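Long-range contacts in serine protease MT3772 (Mycobacterium tuberculosis, PDB 3K6Y), which is a membrane-associated chymotrypsin-like serine protease, here as its protease domain, that is probably required for resistance to acid and oxidative stress: residues N34-T40 and I188-G192; D68-A74 and D104-V110. Numbering follows the deposited sequence.

Interaction 1: residues N34-T40 and I188-G192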
loop_
_atom_site.group_PDB
_atom_site.type_symbol
_atom_site.label_atom_id
_atom_site.label_comp_id
_atom_site.label_asym_id
_atom_site.label_seq_id
_atom_site.Cartn_x
_atom_site.Cartn_y
_atom_site.Cartn_z
ATOM N N ASN A 34 -12.790 14.582 34.333
ATOM C CA ASN A 34 -14.182 14.744 33.909
ATOM C C ASN A 34 -14.849 13.364 33.785
ATOM O O ASN A 34 -14.232 12.421 33.270
ATOM C CB ASN A 34 -14.265 15.519 32.588
ATOM C CG ASN A 34 -15.674 15.942 32.239
ATOM O OD1 ASN A 34 -16.502 15.115 31.885
ATOM N ND2 ASN A 34 -15.944 17.244 32.303
ATOM N N PRO A 35 -16.089 13.219 34.302
ATOM C CA PRO A 35 -16.762 11.916 34.221
ATOM C C PRO A 35 -16.862 11.302 32.812
ATOM O O PRO A 35 -17.000 10.085 32.685
ATOM C CB PRO A 35 -18.164 12.189 34.791
ATOM C CG PRO A 35 -18.070 13.460 35.470
ATOM C CD PRO A 35 -16.891 14.228 35.022
ATOM N N VAL A 36 -16.770 12.128 31.774
ATOM C CA VAL A 36 -16.810 11.622 30.401
ATOM C C VAL A 36 -15.621 10.715 30.092
ATOM O O VAL A 36 -15.726 9.816 29.250
ATOM C CB VAL A 36 -16.934 12.770 29.364
ATOM C CG1 VAL A 36 -15.592 13.515 29.167
ATOM C CG2 VAL A 36 -17.460 12.251 28.065
ATOM N N VAL A 37 -14.504 10.915 30.774
ATOM C CA VAL A 37 -13.297 10.147 30.458
ATOM C C VAL A 37 -13.525 8.671 30.804
ATOM O O VAL A 37 -13.378 7.788 29.949
ATOM C CB VAL A 37 -12.079 10.715 31.189
ATOM C CG1 VAL A 37 -10.876 9.782 31.035
ATOM C CG2 VAL A 37 -11.757 12.112 30.662
ATOM N N ALA A 38 -13.953 8.403 32.039
ATOM C CA ALA A 38 -14.124 7.032 32.480
ATOM C C ALA A 38 -15.217 6.330 31.701
ATOM O O ALA A 38 -15.156 5.107 31.471
ATOM C CB ALA A 38 -14.478 7.004 33.957
ATOM N N ALA A 39 -16.237 7.101 31.323
ATOM C CA ALA A 39 -17.361 6.534 30.594
ATOM C C ALA A 39 -16.994 6.175 29.163
ATOM O O ALA A 39 -17.571 5.270 28.585
ATOM C CB ALA A 39 -18.531 7.453 30.632
ATOM N N THR A 40 -16.023 6.888 28.595
ATOM C CA THR A 40 -15.643 6.674 27.207
ATOM C C THR A 40 -14.511 5.661 27.070
ATOM O O THR A 40 -14.425 4.968 26.055
ATOM C CB THR A 40 -15.227 8.022 26.560
ATOM O OG1 THR A 40 -16.284 8.974 26.738
ATOM C CG2 THR A 40 -14.985 7.880 25.094
ATOM N N ILE A 188 -12.746 13.870 21.886
ATOM C CA ILE A 188 -14.143 13.880 22.315
ATOM C C ILE A 188 -14.551 15.217 22.882
ATOM O O ILE A 188 -13.737 15.972 23.420
ATOM C CB ILE A 188 -14.477 12.763 23.317
ATOM C CG1 ILE A 188 -13.634 12.868 24.587
ATOM C CG2 ILE A 188 -14.345 11.381 22.659
ATOM C CD1 ILE A 188 -14.321 12.273 25.838
ATOM N N ASP A 189 -15.838 15.504 22.742
ATOM C CA ASP A 189 -16.438 16.644 23.427
ATOM C C ASP A 189 -16.909 16.207 24.811
ATOM O O ASP A 189 -16.788 15.048 25.194
ATOM C CB ASP A 189 -17.551 17.291 22.587
ATOM C CG ASP A 189 -18.758 16.390 22.360
ATOM O OD1 ASP A 189 -19.510 16.701 21.407
ATOM O OD2 ASP A 189 -18.996 15.421 23.117
ATOM N N LEU A 190 -17.477 17.142 25.568
ATOM C CA LEU A 190 -17.833 16.836 26.945
ATOM C C LEU A 190 -19.105 15.999 27.060
ATOM O O LEU A 190 -19.454 15.561 28.156
ATOM C CB LEU A 190 -17.936 18.119 27.771
ATOM C CG LEU A 190 -16.592 18.842 27.923
ATOM C CD1 LEU A 190 -16.663 19.917 28.990
ATOM C CD2 LEU A 190 -15.445 17.877 28.235
ATOM N N ASN A 191 -19.763 15.797 25.919
ATOM C CA ASN A 191 -20.891 14.884 25.778
ATOM C C ASN A 191 -20.432 13.454 25.488
ATOM O O ASN A 191 -21.252 12.545 25.403
ATOM C CB ASN A 191 -21.786 15.340 24.627
ATOM C CG ASN A 191 -22.505 16.628 24.917
ATOM O OD1 ASN A 191 -22.943 16.868 26.037
ATOM N ND2 ASN A 191 -22.635 17.465 23.905
ATOM N N GLY A 192 -19.129 13.246 25.303
ATOM C CA GLY A 192 -18.642 11.908 25.017
ATOM C C GLY A 192 -18.801 11.494 23.566
ATOM O O GLY A 192 -18.691 10.315 23.252
HETATM O O HOH W 1 -18.857 15.996 30.888
HETATM O O HOH W 2 -18.682 8.576 25.485
#

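Interaction 2: residues D68-A74 and D104-V110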
loop_
_atom_site.group_PDB
_atom_site.type_symbol
_atom_site.label_atom_id
_atom_site.label_comp_id
_atom_site.label_asym_id
_atom_site.label_seq_id
_atom_site.Cartn_x
_atom_site.Cartn_y
_atom_site.Cartn_z
ATOM N N ASP A 68 -18.004 -4.470 16.781
ATOM C CA ASP A 68 -16.980 -5.220 16.056
ATOM C C ASP A 68 -16.284 -4.420 14.958
ATOM O O ASP A 68 -15.676 -5.014 14.055
ATOM C CB ASP A 68 -17.505 -6.551 15.537
ATOM C CG ASP A 68 -17.887 -7.506 16.639
ATOM O OD1 ASP A 68 -17.743 -7.181 17.827
ATOM O OD2 ASP A 68 -18.293 -8.628 16.273
ATOM N N ARG A 69 -16.302 -3.084 15.063
ATOM C CA ARG A 69 -15.620 -2.219 14.089
ATOM C C ARG A 69 -14.888 -1.108 14.815
ATOM O O ARG A 69 -15.462 -0.408 15.648
ATOM C CB ARG A 69 -16.615 -1.604 13.090
ATOM C CG ARG A 69 -17.275 -2.582 12.122
ATOM C CD ARG A 69 -16.242 -3.064 11.115
ATOM N NE ARG A 69 -16.753 -3.955 10.074
ATOM C CZ ARG A 69 -16.874 -5.269 10.210
ATOM N NH1 ARG A 69 -16.643 -5.844 11.391
ATOM N NH2 ARG A 69 -17.262 -5.991 9.167
ATOM N N VAL A 70 -13.600 -0.968 14.495
ATOM C CA VAL A 70 -12.732 0.004 15.138
ATOM C C VAL A 70 -12.136 0.937 14.071
ATOM O O VAL A 70 -11.675 0.469 13.018
ATOM C CB VAL A 70 -11.609 -0.720 15.893
ATOM C CG1 VAL A 70 -10.479 0.227 16.297
ATOM C CG2 VAL A 70 -12.178 -1.370 17.133
ATOM N N MET A 71 -12.153 2.245 14.334
ATOM C CA MET A 71 -11.485 3.201 13.458
ATOM C C MET A 71 -10.124 3.574 14.081
ATOM O O MET A 71 -10.006 3.729 15.319
ATOM C CB MET A 71 -12.340 4.467 13.261
ATOM C CG MET A 71 -11.653 5.473 12.340
ATOM S SD MET A 71 -12.746 6.837 11.859
ATOM C CE MET A 71 -13.847 6.056 10.673
ATOM N N THR A 72 -9.129 3.755 13.212
ATOM C CA THR A 72 -7.822 4.266 13.602
ATOM C C THR A 72 -7.247 5.019 12.398
ATOM O O THR A 72 -7.932 5.164 11.382
ATOM C CB THR A 72 -6.887 3.121 14.079
ATOM O OG1 THR A 72 -5.669 3.673 14.608
ATOM C CG2 THR A 72 -6.546 2.115 12.974
ATOM N N ASN A 73 -6.023 5.527 12.515
ATOM C CA ASN A 73 -5.372 6.090 11.334
ATOM C C ASN A 73 -4.748 5.006 10.480
ATOM O O ASN A 73 -4.313 3.976 11.007
ATOM C CB ASN A 73 -4.279 7.085 11.721
ATOM C CG ASN A 73 -4.821 8.376 12.325
ATOM O OD1 ASN A 73 -4.354 8.800 13.375
ATOM N ND2 ASN A 73 -5.748 9.033 11.634
ATOM N N ALA A 74 -4.654 5.262 9.175
ATOM C CA ALA A 74 -3.940 4.332 8.313
ATOM C C ALA A 74 -2.492 4.172 8.779
ATOM O O ALA A 74 -1.957 3.071 8.763
ATOM C CB ALA A 74 -3.999 4.783 6.866
ATOM N N ASP A 104 -6.063 9.094 5.584
ATOM C CA ASP A 104 -5.314 8.536 6.728
ATOM C C ASP A 104 -6.253 7.881 7.740
ATOM O O ASP A 104 -6.232 8.231 8.923
ATOM C CB ASP A 104 -4.350 9.534 7.388
ATOM C CG ASP A 104 -3.318 8.858 8.277
ATOM O OD1 ASP A 104 -2.529 9.596 8.923
ATOM O OD2 ASP A 104 -3.274 7.609 8.353
ATOM N N VAL A 105 -7.070 6.939 7.262
ATOM C CA VAL A 105 -8.006 6.225 8.137
ATOM C C VAL A 105 -8.001 4.759 7.765
ATOM O O VAL A 105 -7.924 4.426 6.580
ATOM C CB VAL A 105 -9.443 6.770 7.994
ATOM C CG1 VAL A 105 -10.459 5.906 8.775
ATOM C CG2 VAL A 105 -9.511 8.195 8.477
ATOM N N ALA A 106 -8.069 3.901 8.778
ATOM C CA ALA A 106 -8.293 2.476 8.576
ATOM C C ALA A 106 -9.473 2.051 9.423
ATOM O O ALA A 106 -9.704 2.599 10.515
ATOM C CB ALA A 106 -7.039 1.648 8.941
ATOM N N ILE A 107 -10.215 1.061 8.927
ATOM C CA ILE A 107 -11.264 0.432 9.727
ATOM C C ILE A 107 -10.885 -1.025 9.899
ATOM O O ILE A 107 -10.496 -1.706 8.926
ATOM C CB ILE A 107 -12.667 0.561 9.068
ATOM C CG1 ILE A 107 -13.054 2.047 8.977
ATOM C CG2 ILE A 107 -13.718 -0.233 9.872
ATOM C CD1 ILE A 107 -14.375 2.332 8.233
ATOM N N LEU A 108 -10.983 -1.466 11.155
ATOM C CA LEU A 108 -10.669 -2.833 11.526
ATOM C C LEU A 108 -11.926 -3.587 11.854
ATOM O O LEU A 108 -12.793 -3.083 12.581
ATOM C CB LEU A 108 -9.770 -2.837 12.774
ATOM C CG LEU A 108 -8.542 -1.942 12.704
ATOM C CD1 LEU A 108 -7.779 -2.021 14.001
ATOM C CD2 LEU A 108 -7.609 -2.288 11.562
ATOM N N ALA A 109 -11.997 -4.820 11.345
ATOM C CA ALA A 109 -13.024 -5.774 11.776
ATOM C C ALA A 109 -12.476 -6.558 12.956
ATOM O O ALA A 109 -11.382 -7.143 12.875
ATOM C CB ALA A 109 -13.403 -6.721 10.634
ATOM N N VAL A 110 -13.209 -6.556 14.066
ATOM C CA VAL A 110 -12.713 -7.123 15.331
ATOM C C VAL A 110 -13.827 -7.965 15.938
ATOM O O VAL A 110 -14.642 -7.481 16.724
ATOM C CB VAL A 110 -12.295 -6.020 16.320
ATOM C CG1 VAL A 110 -11.538 -6.626 17.506
ATOM C CG2 VAL A 110 -11.418 -4.952 15.619
#

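Interaction 1: residues N34-T40 and I188-G192
A short helix, 35-40, rests on the turn that follows strand 186-188, and no direct hydrogen bond joins the two. Asn34 is the N-cap: a short side chain with a carbonyl oxygen, OD1, can reach an amide of the first helical turn, and it accepts from Val36 N at 3.0 Å. The same OD1 takes a bond from a water (2.7 Å) that also donates to Leu190 O (2.8 Å), and Leu190 CD2 lies 4.1 Å from Asn34 ND2. Val36 is the central apolar residue. Its CG1 lies 3.8 Å from Ile188 CD1, while its CG2 presses to 3.3 Å from Gly192 CA. A beta-carbon on Gly192 would crowd that methyl, and the positive phi of this last residue of the type I turn 189-192 also favours glycine. One turn on, Thr40 OG1 donates back to Val36 O (2.7 Å), so a polar residue can be buried; a second water joins Thr40 OG1 (2.7 Å) to Gly192 O (2.8 Å). Gly192 N closes the turn to Asp189 O at 3.0 Å, and Asp189 OD2 accepts from Gln193 N. Away from the predicted catalytic residues, apolar packing and two water bridges join the helix to the second barrel: Thr40 and Ile188 both touch Leu134 of strand 130-135, Ile188 also pairs through its backbone with Val132, and Val37 touches Phe142.

Interaction 2: residues D68-A74 and D104-V110
Strands 69-72 and 105-109 run antiparallel, their axes 4.6 Å apart at closest approach and 158° between their directions. Two reciprocal pairs of backbone bonds join them: Val70 N to Leu108 O (3.0 Å) with Leu108 N to Val70 O (2.8 Å), and Thr72 N to Ala106 O (3.0 Å) with Ala106 N to Thr72 O (2.9 Å). Val110 N extends the pattern to Asp68 O (2.9 Å), which also accepts from Arg69 NH1 (3.0 Å); Arg69 NE donates to Ile224 O. The carboxylate oxygens of Asp68 accept from the amides of Leu113 (OD1) and His112 (OD2), just beyond Val110. At the other end Asp104 O accepts from Asn73 ND2 (2.9 Å) and, weakly, from Ala74 N (3.4 Å). Asp104 OD1 accepts from His75 ND1, as expected of the predicted Ser-His-Asp triad; the pairing places Asp104 beside the end of 68-74, which leads into His75, and Asn73 touches Ser183. Aliphatic residues suit this buried sheet: Val70 CG2 meets Val110 CG2 at 4.0 Å and, on the other face, Met71 CG meets Val105 CG1 at 3.8 Å. Thr72, also buried, has its hydroxyl bonded to Thr61 O. Within the first barrel, Met71 pairs with Phe63 of strand 56-66 and Ile107 with Val97 of strand 90-100, while Val70, Thr72 and Leu108 pack on strand 44-51; Met71 also touches Val197 of strand 194-201, across the interface with the second barrel.

How the interactions relate
From the N terminus, the chain first forms helix 35-40, then builds the first barrel, in which 68-74 meets 104-110. That contact, interaction 2, closes a short loop with 29 residues between its segments, containing strands 82-87 and 90-100. The chain goes on into the second barrel, and the turn after strand 186-188 returns to the helix, so interaction 1 closes a loop of 147 intervening residues with interaction 2 nested inside. The two do not touch: their nearest atoms are about 11 Å apart and their centres 21 Å. Interaction 2 knits neighbouring strands of one barrel, whereas interaction 1 ties the N-terminal segment to the other barrel of the chymotrypsin-like fold.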